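NTF2 fold protein loop-helix-loop design NT-9 (Synthetic construct, PDB 6W90) is a de novo designed protein of the NTF2 fold, built with a loop-helix-loop design, whose pocket holds a phospholipid. Local coordinates at residues R70-K75 with E88-G93; S37-I42 with K108-R113; G45-D50 with V123-W128. All coordinates share one frame; numbering follows the deposited sequence.

Contact 1. Residues R70-K75 with E88-G93; sequences RVEIRK and ELESNG. With 3PE (1,2-Distearoyl-sn-glycerophosphoethanolamine), chain B.
Arg70 lies alongside Glu90, both side chains pointing the same way, with its CD 3.4 Å from Glu90 OE1. Its chain bends at chi3 (145°), which turns NE away from the line of the preceding carbons, and the N-H is spent within its own strand: Arg70 NE meets Glu72 OE2 at 2.7 Å in a nearly straight bond (179°), in the guanidinium plane but from above the carboxylate plane. Glu90 OE1 adds a long salt bridge to the same NE, at 3.8 Å. The two acids bring their oxygens within 3.6 Å of each other, Glu72 OE2 to Glu90 OE1, a repulsion that the shared arginine would offset. Farther along this face Arg74, bent at chi2 and chi3, presents NH1 to Glu88 OE1 in a salt bridge whose planes stand at a right angle; the modelled separation is too short to be taken literally. Lys95 of the next strand also touches Glu88 and Glu90.

On the other face lies the apolar Val71-Leu89 pair. Leu89 CD2 sits 3.7 Å from Val71 CG2, while its CD1 reaches 3PE O32 at 3.4 Å; Ile17 and Tyr21 of helix 6-22 pack on Val71. Paired backbone bonds at Arg70-Glu90 and Glu72-Glu88 frame this non-hydrogen-bonded pair. Beyond them Arg74 and Lys75 both face Glu86, a classic beta bulge in an antiparallel hairpin at the sheet's edge.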
loop_
_atom_site.group_PDB
_atom_site.type_symbol
_atom_site.label_atom_id
_atom_site.label_comp_id
_atom_site.label_asym_id
_atom_site.label_seq_id
_atom_site.Cartn_x
_atom_site.Cartn_y
_atom_site.Cartn_z
ATOM N N ARG A 70 -6.731 14.646 -3.131
ATOM C CA ARG A 70 -6.778 13.941 -4.393
ATOM C C ARG A 70 -5.830 12.769 -4.335
ATOM O O ARG A 70 -4.711 12.899 -3.843
ATOM C CB ARG A 70 -6.309 14.817 -5.537
ATOM C CG ARG A 70 -7.156 14.927 -6.669
ATOM C CD ARG A 70 -6.529 15.974 -7.560
ATOM N NE ARG A 70 -6.767 15.565 -8.920
ATOM C CZ ARG A 70 -7.739 16.053 -9.681
ATOM N NH1 ARG A 70 -8.556 16.996 -9.222
ATOM N NH2 ARG A 70 -7.884 15.586 -10.907
ATOM N N VAL A 71 -6.260 11.640 -4.875
ATOM C CA VAL A 71 -5.461 10.426 -4.928
ATOM C C VAL A 71 -5.663 9.865 -6.329
ATOM O O VAL A 71 -6.806 9.677 -6.756
ATOM C CB VAL A 71 -5.871 9.420 -3.833
ATOM C CG1 VAL A 71 -5.089 8.170 -4.023
ATOM C CG2 VAL A 71 -5.685 10.023 -2.494
ATOM N N GLU A 72 -4.569 9.628 -7.057
ATOM C CA GLU A 72 -4.670 9.126 -8.419
ATOM C C GLU A 72 -3.550 8.131 -8.695
ATOM O O GLU A 72 -2.398 8.390 -8.348
ATOM C CB GLU A 72 -4.545 10.249 -9.463
ATOM C CG GLU A 72 -5.407 11.469 -9.262
ATOM C CD GLU A 72 -5.163 12.509 -10.342
ATOM O OE1 GLU A 72 -5.002 12.110 -11.518
ATOM O OE2 GLU A 72 -5.112 13.715 -10.007
ATOM N N ILE A 73 -3.872 7.050 -9.401
ATOM C CA ILE A 73 -2.869 6.102 -9.863
ATOM C C ILE A 73 -2.205 6.685 -11.097
ATOM O O ILE A 73 -2.877 6.952 -12.101
ATOM C CB ILE A 73 -3.501 4.746 -10.187
ATOM C CG1 ILE A 73 -4.166 4.148 -8.959
ATOM C CG2 ILE A 73 -2.419 3.838 -10.710
ATOM C CD1 ILE A 73 -4.961 2.904 -9.286
ATOM N N ARG A 74 -0.889 6.852 -11.042
ATOM C CA ARG A 74 -0.161 7.439 -12.150
ATOM C C ARG A 74 0.582 6.438 -13.012
ATOM O O ARG A 74 0.930 6.774 -14.154
ATOM C CB ARG A 74 0.884 8.450 -11.657
ATOM C CG ARG A 74 0.332 9.757 -11.077
ATOM C CD ARG A 74 -0.422 10.638 -12.073
ATOM N NE ARG A 74 0.421 11.001 -13.212
ATOM C CZ ARG A 74 1.213 12.070 -13.268
ATOM N NH1 ARG A 74 1.277 12.914 -12.248
ATOM N NH2 ARG A 74 1.942 12.294 -14.354
ATOM N N LYS A 75 0.875 5.253 -12.478
ATOM C CA LYS A 75 1.612 4.237 -13.217
ATOM C C LYS A 75 1.247 2.863 -12.677
ATOM O O LYS A 75 1.233 2.648 -11.467
ATOM C CB LYS A 75 3.123 4.484 -13.091
ATOM C CG LYS A 75 4.032 3.457 -13.723
ATOM C CD LYS A 75 5.442 4.042 -13.825
ATOM C CE LYS A 75 6.473 3.160 -13.167
ATOM N NZ LYS A 75 6.916 2.059 -14.092
ATOM N N GLU A 88 -0.218 9.085 -6.851
ATOM C CA GLU A 88 0.048 10.470 -6.503
ATOM C C GLU A 88 -1.023 10.948 -5.539
ATOM O O GLU A 88 -2.213 10.697 -5.738
ATOM C CB GLU A 88 0.094 11.262 -7.789
ATOM C CG GLU A 88 0.353 12.689 -7.708
ATOM C CD GLU A 88 0.359 13.212 -9.121
ATOM O OE1 GLU A 88 1.348 12.890 -9.817
ATOM O OE2 GLU A 88 -0.644 13.851 -9.539
ATOM N N LEU A 89 -0.583 11.602 -4.472
ATOM C CA LEU A 89 -1.437 12.108 -3.406
ATOM C C LEU A 89 -1.206 13.600 -3.340
ATOM O O LEU A 89 -0.058 14.044 -3.383
ATOM C CB LEU A 89 -1.091 11.452 -2.083
ATOM C CG LEU A 89 -0.834 9.949 -2.079
ATOM C CD1 LEU A 89 -0.044 9.539 -0.823
ATOM C CD2 LEU A 89 -2.122 9.318 -2.067
ATOM N N GLU A 90 -2.281 14.372 -3.316
ATOM C CA GLU A 90 -2.138 15.804 -3.377
ATOM C C GLU A 90 -2.946 16.476 -2.290
ATOM O O GLU A 90 -4.054 16.056 -1.962
ATOM C CB GLU A 90 -2.638 16.383 -4.676
ATOM C CG GLU A 90 -2.062 15.847 -5.932
ATOM C CD GLU A 90 -2.577 16.638 -7.117
ATOM O OE1 GLU A 90 -3.132 16.014 -8.049
ATOM O OE2 GLU A 90 -2.457 17.889 -7.078
ATOM N N SER A 91 -2.403 17.579 -1.796
ATOM C CA SER A 91 -3.128 18.454 -0.888
ATOM C C SER A 91 -2.603 19.868 -1.086
ATOM O O SER A 91 -1.420 20.109 -0.864
ATOM C CB SER A 91 -2.933 18.017 0.558
ATOM O OG SER A 91 -3.556 18.926 1.442
ATOM N N ASN A 92 -3.457 20.782 -1.515
ATOM C CA ASN A 92 -3.134 22.198 -1.626
ATOM C C ASN A 92 -1.747 22.479 -2.205
ATOM O O ASN A 92 -0.921 23.167 -1.615
ATOM C CB ASN A 92 -3.286 22.865 -0.260
ATOM C CG ASN A 92 -3.231 24.343 -0.339
ATOM O OD1 ASN A 92 -3.693 24.967 -1.303
ATOM N ND2 ASN A 92 -2.650 24.944 0.680
ATOM N N GLY A 93 -1.520 21.947 -3.404
ATOM C CA GLY A 93 -0.296 22.229 -4.123
ATOM C C GLY A 93 0.911 21.432 -3.673
ATOM O O GLY A 93 2.012 21.670 -4.191
HETATM P P 3PE B . 7.282 11.873 -1.336
HETATM N N 3PE B . 10.547 9.072 -2.154
HETATM O O11 3PE B . 6.248 10.796 -0.639
HETATM O O12 3PE B . 6.675 12.421 -2.601
HETATM O O13 3PE B . 8.647 11.050 -1.805
HETATM O O14 3PE B . 7.731 12.971 -0.372
HETATM C C11 3PE B . 8.581 10.204 -2.925
HETATM C C12 3PE B . 9.985 9.749 -3.305
HETATM C C1 3PE B . 6.636 10.236 0.586
HETATM C C2 3PE B . 5.494 9.414 1.205
HETATM C C3 3PE B . 4.864 8.624 0.055
HETATM O O31 3PE B . 4.050 7.593 0.529
HETATM O O32 3PE B . 2.650 9.177 1.276
HETATM C C31 3PE B . 2.911 8.027 1.215
HETATM C C32 3PE B . 2.013 6.997 1.887
HETATM C C33 3PE B . 0.627 7.536 2.235
HETATM C C34 3PE B . -0.337 6.362 2.069
HETATM C C35 3PE B . -1.667 6.597 2.774
HETATM C C36 3PE B . -2.775 6.698 1.721
HETATM C C37 3PE B . -3.193 5.323 1.185
HETATM C C38 3PE B . -2.303 4.823 0.040
HETATM C C39 3PE B . -3.084 3.968 -0.970
HETATM C C3A 3PE B . -3.516 2.620 -0.378
HETATM C C3B 3PE B . -3.971 1.635 -1.462
HETATM C C3C 3PE B . -2.876 0.599 -1.730
HETATM C C3D 3PE B . -3.400 -0.572 -2.563
HETATM C C3E 3PE B . -2.220 -1.462 -2.971
HETATM C C3F 3PE B . -2.601 -2.364 -4.152
HETATM C C3G 3PE B . -1.397 -3.198 -4.607
HETATM C C3H 3PE B . -1.453 -3.603 -6.087
HETATM C C3I 3PE B . -2.387 -4.786 -6.358
HETATM O O21 3PE B . 6.034 8.562 2.175
HETATM O O22 3PE B . 4.837 9.468 3.883
HETATM C C21 3PE B . 5.687 8.705 3.539
HETATM C C22 3PE B . 6.447 7.847 4.571
HETATM C C23 3PE B . 5.568 6.774 5.233
HETATM C C24 3PE B . 5.264 5.592 4.305
HETATM C C25 3PE B . 4.257 4.607 4.924
HETATM C C26 3PE B . 3.643 3.796 3.780
HETATM C C27 3PE B . 2.482 2.904 4.224
HETATM C C28 3PE B . 1.845 2.199 3.015
HETATM C C29 3PE B . 2.556 0.914 2.548
HETATM C C2A 3PE B . 1.690 0.115 1.552
HETATM C C2B 3PE B . 0.964 -1.072 2.185
HETATM C C2C 3PE B . -0.195 -1.545 1.301
HETATM C C2D 3PE B . -1.293 -2.119 2.195
HETATM C C2E 3PE B . -2.400 -2.798 1.399
HETATM C C2F 3PE B . -3.443 -1.782 0.943
#

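Contact 2. Residues S37-I42 with K108-R113; sequences SPDVRI and KIKRIR
Ile42 and Ile112 lie side by side, pointing the same way, with Ile42 CG1 4.1 Å from Ile112 CD1. Two residues earlier, Val40 CG2, anti to its backbone N, rests against the backbone: it lies 3.4 Å from Ile109 O, the oxygen that also accepts Ser37 N at 2.8 Å from above its carbonyl plane. At the turn, the side chains of Asp39 and Lys110 cross at a slant. Asp39 OD2 touches the aliphatic part of the lysine, 3.1 Å from Lys110 CE, and its salt bridge to Lys110 NZ is long, at 3.7 Å. Lys110 CG is anti to the backbone N (chi1 -175°) and the chain runs extended beyond it, passing its methylenes by the carboxylate.

Backbone bonds set this arrangement. Arg41 reaches both ways: its N donates to Lys110 O and its O accepts Ile112 N, the latter at 2.9 Å, as in a parallel pair. A water donates to Asp39 O and, at 2.8 Å, to Lys110 O, giving that carbonyl a second donor beside Arg41 N. The type I turn from Ser37 to Val40 is closed by Val40 N to Ser37 O.

Farther out, Glu43 takes salt bridges from Arg41 and Arg111, which would offset these like charges. Strand 108-114 runs between strand 40-44 and strand 94-105, where Lys110 and Arg111 form a classic bulge opposite Glu103; Ile109 and Ile112 face the lipid, and Lys108 NZ reaches back to Asp33 O of helix 24-35.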
loop_
_atom_site.group_PDB
_atom_site.type_symbol
_atom_site.label_atom_id
_atom_site.label_comp_id
_atom_site.label_asym_id
_atom_site.label_seq_id
_atom_site.Cartn_x
_atom_site.Cartn_y
_atom_site.Cartn_z
ATOM N N SER A 37 -1.028 -11.860 1.437
ATOM C CA SER A 37 -0.709 -13.232 1.795
ATOM C C SER A 37 -0.375 -13.342 3.281
ATOM O O SER A 37 0.197 -12.416 3.870
ATOM C CB SER A 37 0.474 -13.716 0.954
ATOM O OG SER A 37 0.879 -15.036 1.285
ATOM N N PRO A 38 -0.693 -14.489 3.902
ATOM C CA PRO A 38 -0.274 -14.714 5.293
ATOM C C PRO A 38 1.187 -14.382 5.565
ATOM O O PRO A 38 1.508 -13.856 6.636
ATOM C CB PRO A 38 -0.553 -16.213 5.493
ATOM C CG PRO A 38 -1.585 -16.546 4.511
ATOM C CD PRO A 38 -1.391 -15.654 3.325
ATOM N N ASP A 39 2.086 -14.677 4.627
ATOM C CA ASP A 39 3.515 -14.476 4.810
ATOM C C ASP A 39 3.983 -13.125 4.308
ATOM O O ASP A 39 5.174 -12.969 4.002
ATOM C CB ASP A 39 4.311 -15.577 4.094
ATOM C CG ASP A 39 4.133 -15.560 2.557
ATOM O OD1 ASP A 39 3.149 -14.986 2.060
ATOM O OD2 ASP A 39 4.973 -16.145 1.829
ATOM N N VAL A 40 3.068 -12.163 4.152
ATOM C CA VAL A 40 3.441 -10.921 3.494
ATOM C C VAL A 40 4.582 -10.251 4.254
ATOM O O VAL A 40 4.619 -10.228 5.493
ATOM C CB VAL A 40 2.230 -9.979 3.364
ATOM C CG1 VAL A 40 1.751 -9.503 4.706
ATOM C CG2 VAL A 40 2.622 -8.814 2.429
ATOM N N ARG A 41 5.515 -9.685 3.514
ATOM C CA ARG A 41 6.565 -8.831 4.063
ATOM C C ARG A 41 6.447 -7.474 3.386
ATOM O O ARG A 41 6.434 -7.409 2.157
ATOM C CB ARG A 41 7.964 -9.410 3.791
ATOM C CG ARG A 41 8.345 -10.613 4.619
ATOM C CD ARG A 41 9.761 -11.138 4.286
ATOM N NE ARG A 41 10.830 -10.137 4.423
ATOM C CZ ARG A 41 11.613 -9.967 5.496
ATOM N NH1 ARG A 41 11.470 -10.722 6.580
ATOM N NH2 ARG A 41 12.547 -9.018 5.485
ATOM N N ILE A 42 6.404 -6.393 4.168
ATOM C CA ILE A 42 6.250 -5.030 3.650
ATOM C C ILE A 42 7.503 -4.288 4.086
ATOM O O ILE A 42 7.689 -4.013 5.277
ATOM C CB ILE A 42 4.982 -4.358 4.182
ATOM C CG1 ILE A 42 3.774 -5.224 3.801
ATOM C CG2 ILE A 42 4.924 -2.950 3.756
ATOM C CD1 ILE A 42 2.483 -4.741 4.441
ATOM N N LYS A 108 -2.452 -13.206 -4.199
ATOM C CA LYS A 108 -2.319 -12.305 -3.068
ATOM C C LYS A 108 -0.933 -11.679 -3.074
ATOM O O LYS A 108 0.004 -12.167 -3.708
ATOM C CB LYS A 108 -2.549 -13.054 -1.750
ATOM C CG LYS A 108 -3.971 -13.647 -1.602
ATOM C CD LYS A 108 -4.246 -14.068 -0.154
ATOM C CE LYS A 108 -5.664 -14.605 -0.021
ATOM N NZ LYS A 108 -5.975 -15.044 1.360
ATOM N N ILE A 109 -0.790 -10.591 -2.340
ATOM C CA ILE A 109 0.507 -9.929 -2.235
ATOM C C ILE A 109 1.408 -10.609 -1.214
ATOM O O ILE A 109 1.095 -10.642 -0.016
ATOM C CB ILE A 109 0.316 -8.452 -1.879
ATOM C CG1 ILE A 109 -0.560 -7.806 -2.941
ATOM C CG2 ILE A 109 1.693 -7.717 -1.744
ATOM C CD1 ILE A 109 -0.789 -6.325 -2.706
ATOM N N LYS A 110 2.576 -11.057 -1.675
ATOM C CA LYS A 110 3.565 -11.675 -0.792
ATOM C C LYS A 110 4.652 -10.719 -0.331
ATOM O O LYS A 110 5.163 -10.876 0.783
ATOM C CB LYS A 110 4.217 -12.871 -1.493
ATOM C CG LYS A 110 5.182 -13.666 -0.591
ATOM C CD LYS A 110 5.600 -15.005 -1.188
ATOM C CE LYS A 110 6.874 -15.544 -0.534
ATOM N NZ LYS A 110 7.176 -16.917 -1.043
ATOM N N ARG A 111 5.017 -9.732 -1.149
ATOM C CA ARG A 111 6.058 -8.771 -0.799
ATOM C C ARG A 111 5.647 -7.405 -1.317
ATOM O O ARG A 111 5.156 -7.301 -2.444
ATOM C CB ARG A 111 7.404 -9.221 -1.409
ATOM C CG ARG A 111 8.601 -8.647 -0.770
ATOM C CD ARG A 111 9.848 -9.338 -1.275
ATOM N NE ARG A 111 10.956 -8.474 -0.947
ATOM C CZ ARG A 111 12.120 -8.511 -1.560
ATOM N NH1 ARG A 111 12.320 -9.405 -2.513
ATOM N NH2 ARG A 111 13.072 -7.663 -1.217
ATOM N N ILE A 112 5.900 -6.362 -0.527
ATOM C CA ILE A 112 5.765 -4.963 -0.925
ATOM C C ILE A 112 7.079 -4.309 -0.552
ATOM O O ILE A 112 7.579 -4.537 0.553
ATOM C CB ILE A 112 4.613 -4.221 -0.221
ATOM C CG1 ILE A 112 3.290 -4.840 -0.632
ATOM C CG2 ILE A 112 4.708 -2.728 -0.504
ATOM C CD1 ILE A 112 2.100 -4.354 0.117
ATOM N N ARG A 113 7.638 -3.508 -1.448
ATOM C CA ARG A 113 8.867 -2.771 -1.152
ATOM C C ARG A 113 8.663 -1.322 -1.556
ATOM O O ARG A 113 8.229 -1.047 -2.673
ATOM C CB ARG A 113 10.062 -3.416 -1.883
ATOM C CG ARG A 113 11.448 -3.008 -1.380
ATOM C CD ARG A 113 12.588 -3.901 -1.973
ATOM N NE ARG A 113 13.204 -4.788 -0.983
ATOM C CZ ARG A 113 14.505 -4.831 -0.686
ATOM N NH1 ARG A 113 14.951 -5.676 0.235
ATOM N NH2 ARG A 113 15.370 -4.043 -1.308
HETATM O O HOH W 1 7.280 -12.594 1.601
#

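Contact 3. Residues G45-D50 with V123-W128; sequences GNYTFD and VVQNLW
Tyr47 projects from the strand into a hollow lined by Val124, Gln125 and Trp128 on the helix. Val124 CG1 is one bump, 3.6 Å from Tyr47 CD1, while Gln125 lays its backbone over one face of the phenol ring, its CA 4.1 Å from the centroid in an off-centre CH-pi contact. At the far end Tyr47 OH abuts Gln125 CB at 3.4 Å. The ring's edge turns toward the face of Trp128, with CD2 offset toward the indole rim and the planes at 60°.

Trp128 fits between the strand's two aromatic side chains. Its CG, anti to the backbone N, lies 3.8 Å from Tyr47 CD2, and its five-membered ring presents an edge to the face of Phe49, planes at 84° and centroids 5.2 Å apart. Phe49 in turn pushes its outer rim against the helix: CE2 comes 3.8 Å from Leu127 CG and 3.6 Å from Trp128 CA. Phe57 of helix 54-64 also meets the Phe49 ring and touches Leu127.

A single polar bond crosses this apolar fit. Trp128 NE1 donates to Thr48 O at 2.9 Å, with the oxygen in the indole plane but the donor above the carbonyl plane, and the hydrogen bond is well bent, 133° at the hydrogen. The contact is therefore an aromatic cluster of two T-shaped pairs, in which shape does most of the work and one indole bond, with the two rings beside it, would limit how the Trp128 ring can turn.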
loop_
_atom_site.group_PDB
_atom_site.type_symbol
_atom_site.label_atom_id
_atom_site.label_comp_id
_atom_site.label_asym_id
_atom_site.label_seq_id
_atom_site.Cartn_x
_atom_site.Cartn_y
_atom_site.Cartn_z
ATOM N N GLY A 45 11.649 1.263 3.395
ATOM C CA GLY A 45 13.046 1.503 3.678
ATOM C C GLY A 45 13.661 0.281 4.335
ATOM O O GLY A 45 13.420 -0.856 3.905
ATOM N N ASN A 46 14.458 0.510 5.401
ATOM C CA ASN A 46 15.171 -0.521 6.179
ATOM C C ASN A 46 14.263 -1.264 7.166
ATOM O O ASN A 46 14.775 -2.092 7.925
ATOM C CB ASN A 46 16.360 0.076 7.011
ATOM C CG ASN A 46 17.468 -0.989 7.431
ATOM O OD1 ASN A 46 17.609 -2.047 6.794
ATOM N ND2 ASN A 46 18.249 -0.682 8.496
ATOM N N TYR A 47 12.967 -0.955 7.216
ATOM C CA TYR A 47 12.046 -1.453 8.242
ATOM C C TYR A 47 11.082 -2.445 7.634
ATOM O O TYR A 47 10.421 -2.127 6.650
ATOM C CB TYR A 47 11.220 -0.286 8.842
ATOM C CG TYR A 47 12.104 0.754 9.500
ATOM C CD1 TYR A 47 12.683 1.770 8.751
ATOM C CD2 TYR A 47 12.381 0.716 10.869
ATOM C CE1 TYR A 47 13.509 2.671 9.333
ATOM C CE2 TYR A 47 13.223 1.662 11.454
ATOM C CZ TYR A 47 13.766 2.626 10.662
ATOM O OH TYR A 47 14.656 3.571 11.128
ATOM N N THR A 48 10.962 -3.606 8.255
ATOM C CA THR A 48 10.080 -4.645 7.775
ATOM C C THR A 48 8.836 -4.759 8.632
ATOM O O THR A 48 8.936 -4.876 9.854
ATOM C CB THR A 48 10.798 -5.984 7.774
ATOM O OG1 THR A 48 11.905 -5.906 6.890
ATOM C CG2 THR A 48 9.807 -7.037 7.324
ATOM N N PHE A 49 7.684 -4.749 7.984
ATOM C CA PHE A 49 6.379 -4.946 8.610
ATOM C C PHE A 49 5.835 -6.266 8.093
ATOM O O PHE A 49 6.085 -6.651 6.943
ATOM C CB PHE A 49 5.425 -3.811 8.285
ATOM C CG PHE A 49 5.904 -2.446 8.767
ATOM C CD1 PHE A 49 6.870 -1.764 8.058
ATOM C CD2 PHE A 49 5.430 -1.899 9.942
ATOM C CE1 PHE A 49 7.334 -0.554 8.498
ATOM C CE2 PHE A 49 5.868 -0.676 10.372
ATOM C CZ PHE A 49 6.799 0.014 9.631
ATOM N N ASP A 50 5.110 -6.975 8.947
ATOM C CA ASP A 50 4.560 -8.258 8.513
ATOM C C ASP A 50 3.246 -8.449 9.260
ATOM O O ASP A 50 2.675 -7.494 9.778
ATOM C CB ASP A 50 5.602 -9.359 8.692
ATOM C CG ASP A 50 6.111 -9.433 10.078
ATOM O OD1 ASP A 50 5.298 -9.342 11.005
ATOM O OD2 ASP A 50 7.326 -9.555 10.265
ATOM N N VAL A 123 9.614 8.918 10.679
ATOM C CA VAL A 123 8.214 8.538 10.598
ATOM C C VAL A 123 8.080 7.026 10.522
ATOM O O VAL A 123 7.245 6.422 11.205
ATOM C CB VAL A 123 7.567 9.207 9.378
ATOM C CG1 VAL A 123 6.191 8.683 9.193
ATOM C CG2 VAL A 123 7.525 10.692 9.571
ATOM N N VAL A 124 8.880 6.401 9.665
ATOM C CA VAL A 124 8.774 4.961 9.506
ATOM C C VAL A 124 9.282 4.259 10.754
ATOM O O VAL A 124 8.704 3.250 11.167
ATOM C CB VAL A 124 9.539 4.503 8.258
ATOM C CG1 VAL A 124 9.381 3.018 8.080
ATOM C CG2 VAL A 124 8.983 5.186 6.998
ATOM N N GLN A 125 10.383 4.742 11.342
ATOM C CA GLN A 125 10.846 4.155 12.596
ATOM C C GLN A 125 9.775 4.237 13.676
ATOM O O GLN A 125 9.541 3.256 14.386
ATOM C CB GLN A 125 12.126 4.841 13.064
ATOM C CG GLN A 125 12.684 4.193 14.311
ATOM C CD GLN A 125 14.109 4.504 14.540
ATOM O OE1 GLN A 125 14.875 3.647 14.982
ATOM N NE2 GLN A 125 14.483 5.747 14.308
ATOM N N ASN A 126 9.096 5.375 13.815
ATOM C CA ASN A 126 8.033 5.418 14.811
ATOM C C ASN A 126 6.924 4.409 14.507
ATOM O O ASN A 126 6.398 3.758 15.421
ATOM C CB ASN A 126 7.437 6.818 14.883
ATOM C CG ASN A 126 8.356 7.823 15.564
ATOM O OD1 ASN A 126 9.256 7.468 16.335
ATOM N ND2 ASN A 126 8.121 9.096 15.276
ATOM N N LEU A 127 6.538 4.277 13.226
ATOM C CA LEU A 127 5.518 3.295 12.869
ATOM C C LEU A 127 5.955 1.880 13.221
ATOM O O LEU A 127 5.144 1.070 13.690
ATOM C CB LEU A 127 5.237 3.402 11.375
ATOM C CG LEU A 127 4.034 2.675 10.814
ATOM C CD1 LEU A 127 2.789 3.318 11.368
ATOM C CD2 LEU A 127 4.131 2.786 9.318
ATOM N N TRP A 128 7.231 1.573 13.011
ATOM C CA TRP A 128 7.745 0.239 13.300
ATOM C C TRP A 128 7.777 -0.043 14.782
ATOM O O TRP A 128 7.571 -1.187 15.204
ATOM C CB TRP A 128 9.128 0.109 12.690
ATOM C CG TRP A 128 9.696 -1.252 12.688
ATOM C CD1 TRP A 128 9.417 -2.209 11.780
ATOM C CD2 TRP A 128 10.633 -1.822 13.613
ATOM N NE1 TRP A 128 10.145 -3.351 12.059
ATOM C CE2 TRP A 128 10.871 -3.150 13.196
ATOM C CE3 TRP A 128 11.284 -1.350 14.752
ATOM C CZ2 TRP A 128 11.754 -3.993 13.849
ATOM C CZ3 TRP A 128 12.157 -2.209 15.420
ATOM C CH2 TRP A 128 12.362 -3.523 14.979
#

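In the fold
Contacts 2 and 3 touch: strand 40-44 follows into strand 47-49, and Ile42 N lies 2.8 Å from Phe49 O, a probable hydrogen bond. Contact 1 stands apart at the other end of the same sheet, its centre about 24 Å from that of contact 2. It buries two of its seven touching residues, against four of ten and three of seven in contacts 2 and 3. Contacts 1 and 2 pair strands, antiparallel and parallel, with charged side chains on one face and apolar ones on the other, where Leu89 of contact 1 and Ile112 of contact 2 meet the lipid; contact 3 instead packs the C-terminal helix on the opposite edge strand, through aromatic rings rather than charges.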